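Local coordinates for acyl-coenzyme A oxidase acox-1.1 (Caenorhabditis elegans, PDB 5K3H), which catalyses the FAD-dependent first step of peroxisomal beta-oxidation, using oxygen to desaturate acyl-CoA thioesters to (2E)-enoyl-CoA with release of hydrogen peroxide, at residues A381-H384 with A385-S388; L442-A445 with R446-K450; T652-P656 with S657-Y661; Y414-S418 with Y419-I423; N552-D556 with I557-E561. All blocks are in the same frame, centred on the assembly; numbering follows the deposited sequence.

Contact 1 (A381-H384 with A385-S388); sequences ADLH and ALTS
Thr387 turns back on Leu383 and grips its carbonyl twice. Thr387 N donates to Leu383 O at 3.0 Å, and Thr387 OG1 donates to the same Leu383 O at 3.1 Å. The two donors come from opposite faces of the carbonyl plane. The hydroxyl can do this because chi1 of -75° places OG1 beside the backbone N and anti to the carbonyl carbon. Two residues earlier, Ala385 N donates to Ala381 O at 3.0 Å in a fairly straight hydrogen bond. These are i to i+4 bonds of the first turn of helix 382-408, in the C-alpha1 region of the acyl-CoA oxidase fold. Ser388 N donates to His384 O at 3.3 Å, from above the carbonyl plane. The Ser388 hydroxyl lies over one face of the His384 ring and also bonds to Gln443 of helix 437-456. On another side of the turn the two leucines cross, with Leu383 CD1 4.1 Å from Leu386 CD2. Leu383 also packs on Thr361, Leu364 and Tyr365 of helix 338-367. Ala385 faces helix 437-456, where it meets Leu444 and Tyr447. Leu386 leans on Leu466 of a loop.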
loop_
_atom_site.group_PDB
_atom_site.type_symbol
_atom_site.label_atom_id
_atom_site.label_comp_id
_atom_site.label_asym_id
_atom_site.label_seq_id
_atom_site.Cartn_x
_atom_site.Cartn_y
_atom_site.Cartn_z
ATOM N N ALA B 381 0.048 28.417 -18.032
ATOM C CA ALA B 381 1.127 28.176 -17.065
ATOM C C ALA B 381 0.556 27.992 -15.668
ATOM O O ALA B 381 0.862 27.007 -14.998
ATOM C CB ALA B 381 2.124 29.312 -17.074
ATOM N N ASP B 382 -0.255 28.968 -15.243
ATOM C CA ASP B 382 -1.164 28.851 -14.101
ATOM C C ASP B 382 -1.744 27.443 -13.991
ATOM O O ASP B 382 -1.902 26.912 -12.886
ATOM C CB ASP B 382 -2.316 29.865 -14.231
ATOM C CG ASP B 382 -2.288 30.959 -13.153
ATOM O OD1 ASP B 382 -3.148 30.956 -12.230
ATOM O OD2 ASP B 382 -1.402 31.844 -13.236
ATOM N N LEU B 383 -2.054 26.827 -15.131
ATOM C CA LEU B 383 -2.731 25.542 -15.145
ATOM C C LEU B 383 -1.781 24.363 -15.277
ATOM O O LEU B 383 -2.052 23.299 -14.704
ATOM C CB LEU B 383 -3.755 25.503 -16.282
ATOM C CG LEU B 383 -4.804 24.387 -16.223
ATOM C CD1 LEU B 383 -5.700 24.530 -14.999
ATOM C CD2 LEU B 383 -5.631 24.367 -17.502
ATOM N N HIS B 384 -0.674 24.510 -16.007
ATOM C CA HIS B 384 0.270 23.406 -16.084
ATOM C C HIS B 384 0.923 23.167 -14.735
ATOM O O HIS B 384 1.295 22.027 -14.420
ATOM C CB HIS B 384 1.334 23.675 -17.150
ATOM C CG HIS B 384 2.333 22.563 -17.309
ATOM N ND1 HIS B 384 1.990 21.306 -17.766
ATOM C CD2 HIS B 384 3.665 22.518 -17.053
ATOM C CE1 HIS B 384 3.067 20.538 -17.794
ATOM N NE2 HIS B 384 4.097 21.249 -17.364
ATOM N N ALA B 385 1.082 24.233 -13.940
ATOM C CA ALA B 385 1.645 24.111 -12.596
ATOM C C ALA B 385 0.688 23.394 -11.650
ATOM O O ALA B 385 1.083 22.465 -10.929
ATOM C CB ALA B 385 1.977 25.499 -12.060
ATOM N N LEU B 386 -0.581 23.806 -11.654
ATOM C CA LEU B 386 -1.580 23.208 -10.775
ATOM C C LEU B 386 -1.795 21.738 -11.101
ATOM O O LEU B 386 -1.862 20.892 -10.202
ATOM C CB LEU B 386 -2.888 23.988 -10.897
ATOM C CG LEU B 386 -4.129 23.354 -10.263
ATOM C CD1 LEU B 386 -4.152 23.530 -8.748
ATOM C CD2 LEU B 386 -5.393 23.926 -10.925
ATOM N N THR B 387 -1.927 21.428 -12.390
ATOM C CA THR B 387 -2.077 20.055 -12.859
ATOM C C THR B 387 -0.926 19.164 -12.389
ATOM O O THR B 387 -1.132 17.991 -12.061
ATOM C CB THR B 387 -2.182 20.088 -14.381
ATOM O OG1 THR B 387 -3.488 20.560 -14.724
ATOM C CG2 THR B 387 -1.945 18.714 -15.011
ATOM N N SER B 388 0.298 19.699 -12.357
ATOM C CA SER B 388 1.414 18.902 -11.853
ATOM C C SER B 388 1.182 18.509 -10.401
ATOM O O SER B 388 1.440 17.365 -10.007
ATOM C CB SER B 388 2.726 19.686 -11.960
ATOM O OG SER B 388 2.763 20.464 -13.142
#

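Contact 2 (L442-A445 with R446-K450)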
loop_
_atom_site.group_PDB
_atom_site.type_symbol
_atom_site.label_atom_id
_atom_site.label_comp_id
_atom_site.label_asym_id
_atom_site.label_seq_id
_atom_site.Cartn_x
_atom_site.Cartn_y
_atom_site.Cartn_z
ATOM N N LEU B 442 7.759 19.681 -7.314
ATOM C CA LEU B 442 8.761 20.741 -7.368
ATOM C C LEU B 442 8.607 21.610 -8.630
ATOM O O LEU B 442 9.032 22.773 -8.629
ATOM C CB LEU B 442 10.156 20.106 -7.206
ATOM C CG LEU B 442 10.568 19.698 -5.762
ATOM C CD1 LEU B 442 11.858 18.908 -5.712
ATOM C CD2 LEU B 442 10.742 20.909 -4.872
ATOM N N GLN B 443 7.957 21.102 -9.679
ATOM C CA GLN B 443 7.568 21.963 -10.789
ATOM C C GLN B 443 6.517 22.998 -10.366
ATOM O O GLN B 443 6.588 24.167 -10.766
ATOM C CB GLN B 443 7.040 21.105 -11.924
ATOM C CG GLN B 443 6.476 21.874 -13.090
ATOM C CD GLN B 443 6.249 20.955 -14.253
ATOM O OE1 GLN B 443 5.235 21.048 -14.955
ATOM N NE2 GLN B 443 7.184 20.023 -14.450
ATOM N N LEU B 444 5.515 22.588 -9.578
ATOM C CA LEU B 444 4.606 23.566 -8.982
ATOM C C LEU B 444 5.350 24.490 -8.023
ATOM O O LEU B 444 5.053 25.689 -7.943
ATOM C CB LEU B 444 3.450 22.847 -8.272
ATOM C CG LEU B 444 2.447 23.634 -7.408
ATOM C CD1 LEU B 444 1.826 24.802 -8.158
ATOM C CD2 LEU B 444 1.355 22.690 -6.912
ATOM N N ALA B 445 6.320 23.952 -7.289
ATOM C CA ALA B 445 7.083 24.775 -6.352
ATOM C C ALA B 445 7.767 25.943 -7.048
ATOM O O ALA B 445 7.795 27.053 -6.510
ATOM C CB ALA B 445 8.124 23.925 -5.626
ATOM N N ARG B 446 8.353 25.707 -8.231
ATOM C CA ARG B 446 9.002 26.788 -8.978
ATOM C C ARG B 446 8.019 27.908 -9.287
ATOM O O ARG B 446 8.347 29.094 -9.140
ATOM C CB ARG B 446 9.643 26.244 -10.263
ATOM C CG ARG B 446 10.837 25.309 -10.021
ATOM C CD ARG B 446 11.830 25.302 -11.187
ATOM N NE ARG B 446 13.095 24.650 -10.811
ATOM C CZ ARG B 446 14.119 25.258 -10.192
ATOM N NH1 ARG B 446 14.056 26.548 -9.876
ATOM N NH2 ARG B 446 15.218 24.578 -9.883
ATOM N N TYR B 447 6.801 27.538 -9.691
ATOM C CA TYR B 447 5.764 28.512 -9.994
ATOM C C TYR B 447 5.287 29.252 -8.745
ATOM O O TYR B 447 4.973 30.443 -8.814
ATOM C CB TYR B 447 4.612 27.807 -10.695
ATOM C CG TYR B 447 3.414 28.679 -10.934
ATOM C CD1 TYR B 447 3.450 29.676 -11.883
ATOM C CD2 TYR B 447 2.226 28.466 -10.235
ATOM C CE1 TYR B 447 2.350 30.475 -12.114
ATOM C CE2 TYR B 447 1.121 29.244 -10.459
ATOM C CZ TYR B 447 1.195 30.249 -11.405
ATOM O OH TYR B 447 0.110 31.050 -11.648
ATOM N N LEU B 448 5.166 28.563 -7.614
ATOM C CA LEU B 448 4.765 29.271 -6.399
ATOM C C LEU B 448 5.875 30.185 -5.897
ATOM O O LEU B 448 5.592 31.243 -5.330
ATOM C CB LEU B 448 4.357 28.292 -5.295
ATOM C CG LEU B 448 3.083 27.461 -5.458
ATOM C CD1 LEU B 448 3.036 26.475 -4.319
ATOM C CD2 LEU B 448 1.821 28.317 -5.527
ATOM N N VAL B 449 7.139 29.799 -6.092
ATOM C CA VAL B 449 8.250 30.663 -5.699
ATOM C C VAL B 449 8.312 31.908 -6.584
ATOM O O VAL B 449 8.539 33.021 -6.092
ATOM C CB VAL B 449 9.568 29.874 -5.718
ATOM C CG1 VAL B 449 10.733 30.815 -5.649
ATOM C CG2 VAL B 449 9.603 28.936 -4.547
ATOM N N LYS B 450 8.131 31.741 -7.898
ATOM C CA LYS B 450 8.014 32.892 -8.790
ATOM C C LYS B 450 6.869 33.809 -8.362
ATOM O O LYS B 450 6.951 35.036 -8.517
ATOM C CB LYS B 450 7.781 32.429 -10.220
ATOM C CG LYS B 450 7.484 33.579 -11.158
ATOM C CD LYS B 450 6.928 33.082 -12.499
ATOM C CE LYS B 450 5.383 33.175 -12.493
ATOM N NZ LYS B 450 4.763 32.641 -13.744
#
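Leu448 N donates to Leu444 O at 2.9 Å, with the donor almost in line with the carbonyl bond. Val449 N donates to Ala445 O, also at 2.9 Å, and Arg446 N donates to Leu442 O at 3.0 Å. In the last bond the donor is tilted 34° from the carbonyl plane. Around these backbone bonds the side chains pack one turn apart. Leu444 has CG anti to its own N (chi1 172°), which carries the CD1 branch along the helix. Leu444 CD1 lies 4.0 Å from Leu448 CG. The same methyl sits at the edge of the Tyr447 ring, near the ring plane, with Leu444 CD1 4.2 Å from Tyr447 CD2. Val449 CG2 rests 3.3 Å from Ala445 O, and Arg446 CG lies 3.4 Å from Leu442 O. The arginine chain is extended from CG to NE and makes a cation-pi contact with Trp524. The buried face of the helix is covered by helices 489-515 and 520-553. Val449 meets Ala507, Phe510 and Phe511, while Ala445 touches Ser535, a residue of the ATP site shared between the subunits. The arrangement is a regular alpha-helical segment of helix 437-456, built into the helical bundle of the C-alpha1 region of acyl-CoA oxidases.

Contact 3 (T652-P656 with S657-Y661); sequences TDVLP and SVDTY
The start of the short helix 656-660, near the C-terminus, is built by Leu655 as N-cap residue and Pro656 as first helical residue. Leu655 O accepts two backbone donors. Asp659 N reaches Leu655 O at 3.2 Å in the carbonyl plane, and Val658 N reaches Leu655 O at 2.8 Å from above that plane. Pro656 O accepts from Thr660 N at 2.8 Å in a nearly straight bond (177°). Thr660 OG1 adds a weak bond to Pro656 O. Proline fits this first turn because N-H groups there have no acceptor within the helix, so its missing hydrogen costs no helical bond. Beside the cap, Val654 and Val658 cross at about a right angle and touch through their CG1 methyls, Val654 CG1 to Val658 CG1 at 3.8 Å. Val658 CG1 is anti to its N (chi1 178°), which turns that branch to Val654. On another flank Leu655 CB lies 3.6 Å from Ser657 OG, and Leu655 CD1 meets the same hydroxyl. Upstream, Thr652 OG1 donates to Val654 O at 3.1 Å across the bend of the loop. Arg223 and Lys195 of the second subunit donate to the carbonyls of Asp653 and Thr652, and His228 of that subunit packs on Val658.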
loop_
_atom_site.group_PDB
_atom_site.type_symbol
_atom_site.label_atom_id
_atom_site.label_comp_id
_atom_site.label_asym_id
_atom_site.label_seq_id
_atom_site.Cartn_x
_atom_site.Cartn_y
_atom_site.Cartn_z
ATOM N N THR B 652 -8.369 -30.464 -7.361
ATOM C CA THR B 652 -8.142 -31.782 -6.767
ATOM C C THR B 652 -7.960 -31.657 -5.254
ATOM O O THR B 652 -7.454 -30.642 -4.759
ATOM C CB THR B 652 -6.894 -32.478 -7.352
ATOM O OG1 THR B 652 -5.712 -31.781 -6.936
ATOM C CG2 THR B 652 -6.934 -32.503 -8.873
ATOM N N ASP B 653 -8.339 -32.725 -4.528
ATOM C CA ASP B 653 -8.233 -32.744 -3.065
ATOM C C ASP B 653 -6.793 -32.892 -2.587
ATOM O O ASP B 653 -6.464 -32.469 -1.469
ATOM C CB ASP B 653 -9.073 -33.872 -2.459
ATOM C CG ASP B 653 -10.506 -33.459 -2.199
ATOM O OD1 ASP B 653 -10.764 -32.251 -1.993
ATOM O OD2 ASP B 653 -11.380 -34.346 -2.142
ATOM N N VAL B 654 -5.943 -33.540 -3.378
ATOM C CA VAL B 654 -4.540 -33.760 -3.034
ATOM C C VAL B 654 -3.680 -32.969 -4.008
ATOM O O VAL B 654 -3.663 -33.266 -5.208
ATOM C CB VAL B 654 -4.174 -35.253 -3.063
ATOM C CG1 VAL B 654 -3.133 -35.562 -2.021
ATOM C CG2 VAL B 654 -5.423 -36.105 -2.807
ATOM N N LEU B 655 -2.939 -31.989 -3.489
ATOM C CA LEU B 655 -2.084 -31.194 -4.352
ATOM C C LEU B 655 -0.908 -32.050 -4.803
ATOM O O LEU B 655 -0.457 -32.930 -4.059
ATOM C CB LEU B 655 -1.558 -29.948 -3.629
ATOM C CG LEU B 655 -2.467 -28.809 -3.150
ATOM C CD1 LEU B 655 -1.622 -27.669 -2.595
ATOM C CD2 LEU B 655 -3.363 -28.300 -4.271
ATOM N N PRO B 656 -0.399 -31.824 -6.022
ATOM C CA PRO B 656 0.848 -32.499 -6.417
ATOM C C PRO B 656 1.957 -32.338 -5.401
ATOM O O PRO B 656 2.692 -33.301 -5.147
ATOM C CB PRO B 656 1.200 -31.820 -7.746
ATOM C CG PRO B 656 -0.126 -31.430 -8.311
ATOM C CD PRO B 656 -0.979 -31.039 -7.125
ATOM N N SER B 657 2.045 -31.171 -4.753
ATOM C CA SER B 657 3.080 -30.962 -3.747
ATOM C C SER B 657 2.967 -31.982 -2.637
ATOM O O SER B 657 3.961 -32.272 -1.966
ATOM C CB SER B 657 3.003 -29.551 -3.154
ATOM O OG SER B 657 1.808 -29.341 -2.422
ATOM N N VAL B 658 1.759 -32.505 -2.409
ATOM C CA VAL B 658 1.546 -33.517 -1.378
ATOM C C VAL B 658 1.902 -34.912 -1.889
ATOM O O VAL B 658 2.477 -35.721 -1.150
ATOM C CB VAL B 658 0.097 -33.447 -0.854
ATOM C CG1 VAL B 658 -0.147 -34.527 0.175
ATOM C CG2 VAL B 658 -0.177 -32.070 -0.226
ATOM N N ASP B 659 1.562 -35.231 -3.145
ATOM C CA ASP B 659 1.923 -36.543 -3.688
ATOM C C ASP B 659 3.431 -36.667 -3.892
ATOM O O ASP B 659 4.039 -37.674 -3.510
ATOM C CB ASP B 659 1.172 -36.819 -4.987
ATOM C CG ASP B 659 -0.218 -37.391 -4.736
ATOM O OD1 ASP B 659 -0.388 -38.110 -3.722
ATOM O OD2 ASP B 659 -1.135 -37.139 -5.562
ATOM N N THR B 660 4.055 -35.650 -4.485
ATOM C CA THR B 660 5.473 -35.733 -4.809
ATOM C C THR B 660 6.341 -35.568 -3.569
ATOM O O THR B 660 7.234 -36.382 -3.307
ATOM C CB THR B 660 5.821 -34.657 -5.829
ATOM O OG1 THR B 660 4.930 -34.764 -6.948
ATOM C CG2 THR B 660 7.266 -34.794 -6.275
ATOM N N TYR B 661 6.089 -34.527 -2.795
ATOM C CA TYR B 661 6.814 -34.215 -1.580
ATOM C C TYR B 661 5.838 -34.313 -0.423
ATOM O O TYR B 661 4.697 -34.740 -0.595
ATOM C CB TYR B 661 7.439 -32.823 -1.660
ATOM C CG TYR B 661 8.208 -32.512 -2.942
ATOM C CD1 TYR B 661 9.433 -33.106 -3.205
ATOM C CD2 TYR B 661 7.721 -31.593 -3.859
ATOM C CE1 TYR B 661 10.140 -32.809 -4.348
ATOM C CE2 TYR B 661 8.420 -31.289 -5.004
ATOM C CZ TYR B 661 9.638 -31.894 -5.248
ATOM O OH TYR B 661 10.355 -31.592 -6.399
#

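Contact 4 (Y414-S418 with Y419-I423)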
loop_
_atom_site.group_PDB
_atom_site.type_symbol
_atom_site.label_atom_id
_atom_site.label_comp_id
_atom_site.label_asym_id
_atom_site.label_seq_id
_atom_site.Cartn_x
_atom_site.Cartn_y
_atom_site.Cartn_z
ATOM N N TYR B 414 -7.826 -9.183 2.657
ATOM C CA TYR B 414 -6.553 -9.674 2.148
ATOM C C TYR B 414 -6.738 -10.620 0.976
ATOM O O TYR B 414 -5.792 -10.870 0.228
ATOM C CB TYR B 414 -5.817 -10.396 3.270
ATOM C CG TYR B 414 -4.336 -10.532 3.087
ATOM C CD1 TYR B 414 -3.495 -9.463 3.328
ATOM C CD2 TYR B 414 -3.762 -11.740 2.703
ATOM C CE1 TYR B 414 -2.120 -9.581 3.174
ATOM C CE2 TYR B 414 -2.376 -11.868 2.549
ATOM C CZ TYR B 414 -1.569 -10.785 2.792
ATOM O OH TYR B 414 -0.204 -10.878 2.653
ATOM N N SER B 415 -7.937 -11.149 0.816
ATOM C CA SER B 415 -8.254 -12.052 -0.271
ATOM C C SER B 415 -8.344 -11.300 -1.591
ATOM O O SER B 415 -8.659 -10.101 -1.631
ATOM C CB SER B 415 -9.585 -12.750 0.023
ATOM O OG SER B 415 -9.980 -13.599 -1.043
ATOM N N MET B 416 -8.047 -12.005 -2.689
ATOM C CA MET B 416 -8.383 -11.391 -3.968
ATOM C C MET B 416 -9.884 -11.344 -4.198
ATOM O O MET B 416 -10.325 -10.776 -5.204
ATOM C CB MET B 416 -7.710 -12.086 -5.136
ATOM C CG MET B 416 -6.198 -11.969 -5.156
ATOM S SD MET B 416 -5.508 -10.302 -4.958
ATOM C CE MET B 416 -6.419 -9.400 -6.216
ATOM N N ALA B 417 -10.673 -11.950 -3.311
ATOM C CA ALA B 417 -12.126 -11.822 -3.382
ATOM C C ALA B 417 -12.615 -10.414 -3.035
ATOM O O ALA B 417 -13.767 -10.078 -3.351
ATOM C CB ALA B 417 -12.791 -12.858 -2.468
ATOM N N SER B 418 -11.796 -9.603 -2.346
ATOM C CA SER B 418 -12.151 -8.205 -2.120
ATOM C C SER B 418 -11.795 -7.343 -3.327
ATOM O O SER B 418 -12.467 -6.339 -3.593
ATOM C CB SER B 418 -11.439 -7.666 -0.902
ATOM O OG SER B 418 -10.137 -7.276 -1.288
ATOM N N TYR B 419 -10.709 -7.690 -4.016
ATOM C CA TYR B 419 -10.157 -7.086 -5.228
ATOM C C TYR B 419 -9.454 -5.765 -4.963
ATOM O O TYR B 419 -8.883 -5.206 -5.905
ATOM C CB TYR B 419 -11.212 -6.876 -6.328
ATOM C CG TYR B 419 -10.616 -6.863 -7.721
ATOM C CD1 TYR B 419 -9.857 -7.947 -8.189
ATOM C CD2 TYR B 419 -10.801 -5.783 -8.573
ATOM C CE1 TYR B 419 -9.303 -7.954 -9.446
ATOM C CE2 TYR B 419 -10.249 -5.785 -9.849
ATOM C CZ TYR B 419 -9.498 -6.879 -10.265
ATOM O OH TYR B 419 -8.937 -6.896 -11.519
ATOM N N ILE B 420 -9.420 -5.276 -3.719
ATOM C CA ILE B 420 -8.909 -3.935 -3.432
ATOM C C ILE B 420 -7.399 -3.854 -3.607
ATOM O O ILE B 420 -6.868 -2.811 -4.022
ATOM C CB ILE B 420 -9.329 -3.515 -2.013
ATOM C CG1 ILE B 420 -10.857 -3.437 -1.925
ATOM C CG2 ILE B 420 -8.740 -2.170 -1.683
ATOM C CD1 ILE B 420 -11.374 -3.186 -0.531
ATOM N N SER B 421 -6.678 -4.937 -3.341
ATOM C CA SER B 421 -5.231 -4.883 -3.514
ATOM C C SER B 421 -4.834 -4.615 -4.958
ATOM O O SER B 421 -3.835 -3.929 -5.204
ATOM C CB SER B 421 -4.598 -6.182 -3.019
ATOM O OG SER B 421 -4.965 -7.277 -3.837
ATOM N N GLU B 422 -5.592 -5.139 -5.926
ATOM C CA GLU B 422 -5.338 -4.846 -7.334
ATOM C C GLU B 422 -5.815 -3.442 -7.688
ATOM O O GLU B 422 -5.152 -2.729 -8.452
ATOM C CB GLU B 422 -6.023 -5.897 -8.217
ATOM C CG GLU B 422 -5.670 -5.843 -9.716
ATOM C CD GLU B 422 -4.238 -6.246 -10.037
ATOM O OE1 GLU B 422 -3.603 -6.961 -9.228
ATOM O OE2 GLU B 422 -3.737 -5.815 -11.096
ATOM N N ILE B 423 -6.957 -3.018 -7.130
ATOM C CA ILE B 423 -7.405 -1.639 -7.314
ATOM C C ILE B 423 -6.337 -0.668 -6.820
ATOM O O ILE B 423 -6.014 0.314 -7.500
ATOM C CB ILE B 423 -8.756 -1.414 -6.595
ATOM C CG1 ILE B 423 -9.876 -2.250 -7.228
ATOM C CG2 ILE B 423 -9.148 0.053 -6.579
ATOM C CD1 ILE B 423 -11.091 -2.438 -6.314
HETATM O O HOH W 1 -7.304 -7.988 -3.055
#
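Tyr419 is the N-cap residue of helix 420-428 and meets Met416 of the preceding turn. Its ring has Met416 O at the edge, near the ring plane, and Met416 CE is 4.2 Å from Tyr419 CD1. Glu109 takes the Tyr419 hydroxyl. Ile420 N donates to Ser418 OG at 3.2 Å in a nearly straight bond (170°). Ser418 has chi1 of 83°, which holds OG between its own N and carbonyl carbon, facing the new helix. That hydroxyl also bonds to Gly413 O. The turn before it is an ST turn, with Ala417 N donating to Ser415 OG at 2.9 Å. Ser421 OG lies 3.3 Å from Met416 SD. A water joins Ser421 to the turn: it donates to Ser415 O at 2.9 Å and bonds Ser421 OG at 2.6 Å. Met243 of the second subunit packs on Ser421. Glu422 carries its carboxylate to Tyr245 N, while Glu422 CB lies over one face of the Tyr419 ring, toward the rim, and 4.1 Å from Met416 CE.

Contact 5 (N552-D556 with I557-E561)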
loop_
_atom_site.group_PDB
_atom_site.type_symbol
_atom_site.label_atom_id
_atom_site.label_comp_id
_atom_site.label_asym_id
_atom_site.label_seq_id
_atom_site.Cartn_x
_atom_site.Cartn_y
_atom_site.Cartn_z
ATOM N N ASN B 552 -22.395 24.934 -4.613
ATOM C CA ASN B 552 -23.169 26.168 -4.738
ATOM C C ASN B 552 -23.985 26.204 -6.016
ATOM O O ASN B 552 -25.055 26.815 -6.042
ATOM C CB ASN B 552 -22.247 27.385 -4.695
ATOM C CG ASN B 552 -21.667 27.603 -3.330
ATOM O OD1 ASN B 552 -22.306 27.293 -2.316
ATOM N ND2 ASN B 552 -20.449 28.129 -3.281
ATOM N N GLU B 553 -23.508 25.569 -7.084
ATOM C CA GLU B 553 -24.213 25.643 -8.351
ATOM C C GLU B 553 -25.414 24.716 -8.416
ATOM O O GLU B 553 -26.226 24.839 -9.350
ATOM C CB GLU B 553 -23.276 25.301 -9.507
ATOM C CG GLU B 553 -22.116 26.269 -9.736
ATOM C CD GLU B 553 -21.163 25.736 -10.804
ATOM O OE1 GLU B 553 -21.485 24.664 -11.373
ATOM O OE2 GLU B 553 -20.108 26.370 -11.076
ATOM N N ILE B 554 -25.558 23.792 -7.468
ATOM C CA ILE B 554 -26.552 22.735 -7.609
ATOM C C ILE B 554 -27.906 23.257 -7.174
ATOM O O ILE B 554 -28.039 23.851 -6.101
ATOM C CB ILE B 554 -26.144 21.490 -6.810
ATOM C CG1 ILE B 554 -24.925 20.832 -7.450
ATOM C CG2 ILE B 554 -27.284 20.468 -6.756
ATOM C CD1 ILE B 554 -24.344 19.734 -6.607
ATOM N N GLY B 555 -28.918 23.016 -7.997
ATOM C CA GLY B 555 -30.265 23.486 -7.722
ATOM C C GLY B 555 -31.138 22.495 -6.986
ATOM O O GLY B 555 -31.905 22.880 -6.101
ATOM N N ASP B 556 -31.020 21.214 -7.327
ATOM C CA ASP B 556 -31.762 20.153 -6.646
ATOM C C ASP B 556 -31.421 20.133 -5.156
ATOM O O ASP B 556 -30.287 19.837 -4.776
ATOM C CB ASP B 556 -31.444 18.808 -7.323
ATOM C CG ASP B 556 -32.290 17.660 -6.807
ATOM O OD1 ASP B 556 -32.669 17.675 -5.609
ATOM O OD2 ASP B 556 -32.560 16.722 -7.602
ATOM N N ILE B 557 -32.393 20.426 -4.299
ATOM C CA ILE B 557 -32.101 20.667 -2.883
ATOM C C ILE B 557 -31.633 19.395 -2.167
ATOM O O ILE B 557 -30.718 19.450 -1.340
ATOM C CB ILE B 557 -33.341 21.277 -2.193
ATOM C CG1 ILE B 557 -33.522 22.732 -2.622
ATOM C CG2 ILE B 557 -33.193 21.215 -0.694
ATOM C CD1 ILE B 557 -34.874 23.338 -2.205
ATOM N N THR B 558 -32.206 18.226 -2.488
ATOM C CA THR B 558 -31.797 17.014 -1.768
ATOM C C THR B 558 -30.378 16.597 -2.146
ATOM O O THR B 558 -29.627 16.108 -1.294
ATOM C CB THR B 558 -32.795 15.861 -1.999
ATOM O OG1 THR B 558 -32.944 15.557 -3.404
ATOM C CG2 THR B 558 -34.145 16.209 -1.415
ATOM N N ILE B 559 -29.993 16.808 -3.410
ATOM C CA ILE B 559 -28.628 16.557 -3.855
ATOM C C ILE B 559 -27.650 17.554 -3.238
ATOM O O ILE B 559 -26.543 17.186 -2.824
ATOM C CB ILE B 559 -28.580 16.616 -5.397
ATOM C CG1 ILE B 559 -29.466 15.526 -6.008
ATOM C CG2 ILE B 559 -27.138 16.605 -5.905
ATOM C CD1 ILE B 559 -29.055 14.075 -5.647
ATOM N N LYS B 560 -28.027 18.830 -3.187
ATOM C CA LYS B 560 -27.121 19.851 -2.672
ATOM C C LYS B 560 -26.874 19.665 -1.172
ATOM O O LYS B 560 -25.758 19.903 -0.682
ATOM C CB LYS B 560 -27.697 21.227 -2.985
ATOM C CG LYS B 560 -26.943 22.399 -2.403
ATOM C CD LYS B 560 -27.678 23.664 -2.811
ATOM C CE LYS B 560 -27.007 24.925 -2.321
ATOM N NZ LYS B 560 -26.934 25.873 -3.466
ATOM N N GLU B 561 -27.909 19.256 -0.430
ATOM C CA GLU B 561 -27.749 18.972 0.988
ATOM C C GLU B 561 -26.906 17.728 1.235
ATOM O O GLU B 561 -26.228 17.635 2.265
ATOM C CB GLU B 561 -29.121 18.804 1.644
ATOM C CG GLU B 561 -29.896 20.099 1.714
ATOM C CD GLU B 561 -31.164 19.973 2.528
ATOM O OE1 GLU B 561 -31.647 18.819 2.700
ATOM O OE2 GLU B 561 -31.616 21.026 3.062
#
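A chi1 of -173° sends the Asp556 carboxylate over the start of the next helix. The Lys560 chain runs extended as far as CE, then bends at the last torsion so that NZ returns toward Asn552 and Ile554. Together they frame a helix-loop-helix corner, where helix 520-553 ends and helix 557-577 begins. Asp556 is the N-cap. Thr558 N makes a weak capping bond to Asp556 OD1 at 3.2 Å, and Thr558 OG1 lies 3.1 Å from Asp556 OD1. The carboxylate carbon also lies against an isoleucine, Asp556 CG to Ile559 CG1 at 3.6 Å. Lys560 N donates to Asp556 O at 2.9 Å, nearly in line with the carbonyl. The lysine chain runs past Ile554 in the opposite direction, and Ile554 CG2 meets Lys560 CB at 3.9 Å. Ile554 and Ile559 cross at about a right angle through their CG2 methyls. Both are buried, and helix 27-35 lies against them: Gln33 touches Ile554, while Ala29 and Met30 touch Ile559. At the end of its chain Lys560 ties the corner to the end of the earlier helix and the loop after it through two weak bonds, Lys560 NZ to Asn552 O at 3.3 Å and Lys560 NZ to Ile554 O at 3.5 Å.

How the contacts relate
Along the chain the order is contact 1, contact 4, contact 2, contact 5 and contact 3. The first three lie in the C-alpha1 region, on or just before helices 382-408, 420-428 and 437-456. Contacts 1 and 2 touch, with centres about 10 Å apart. Their meeting joins helices 382-408 and 437-456 near residues of the shared ATP site. Contact 4 is across the chain's centre, about 34 Å from contact 1 between centres. Contacts 3 and 5 both belong to the later, C-terminal oxidase region, yet their centres are about 61 Å apart. Contacts 3 and 4 both touch the second subunit, so they belong to the dimer interface.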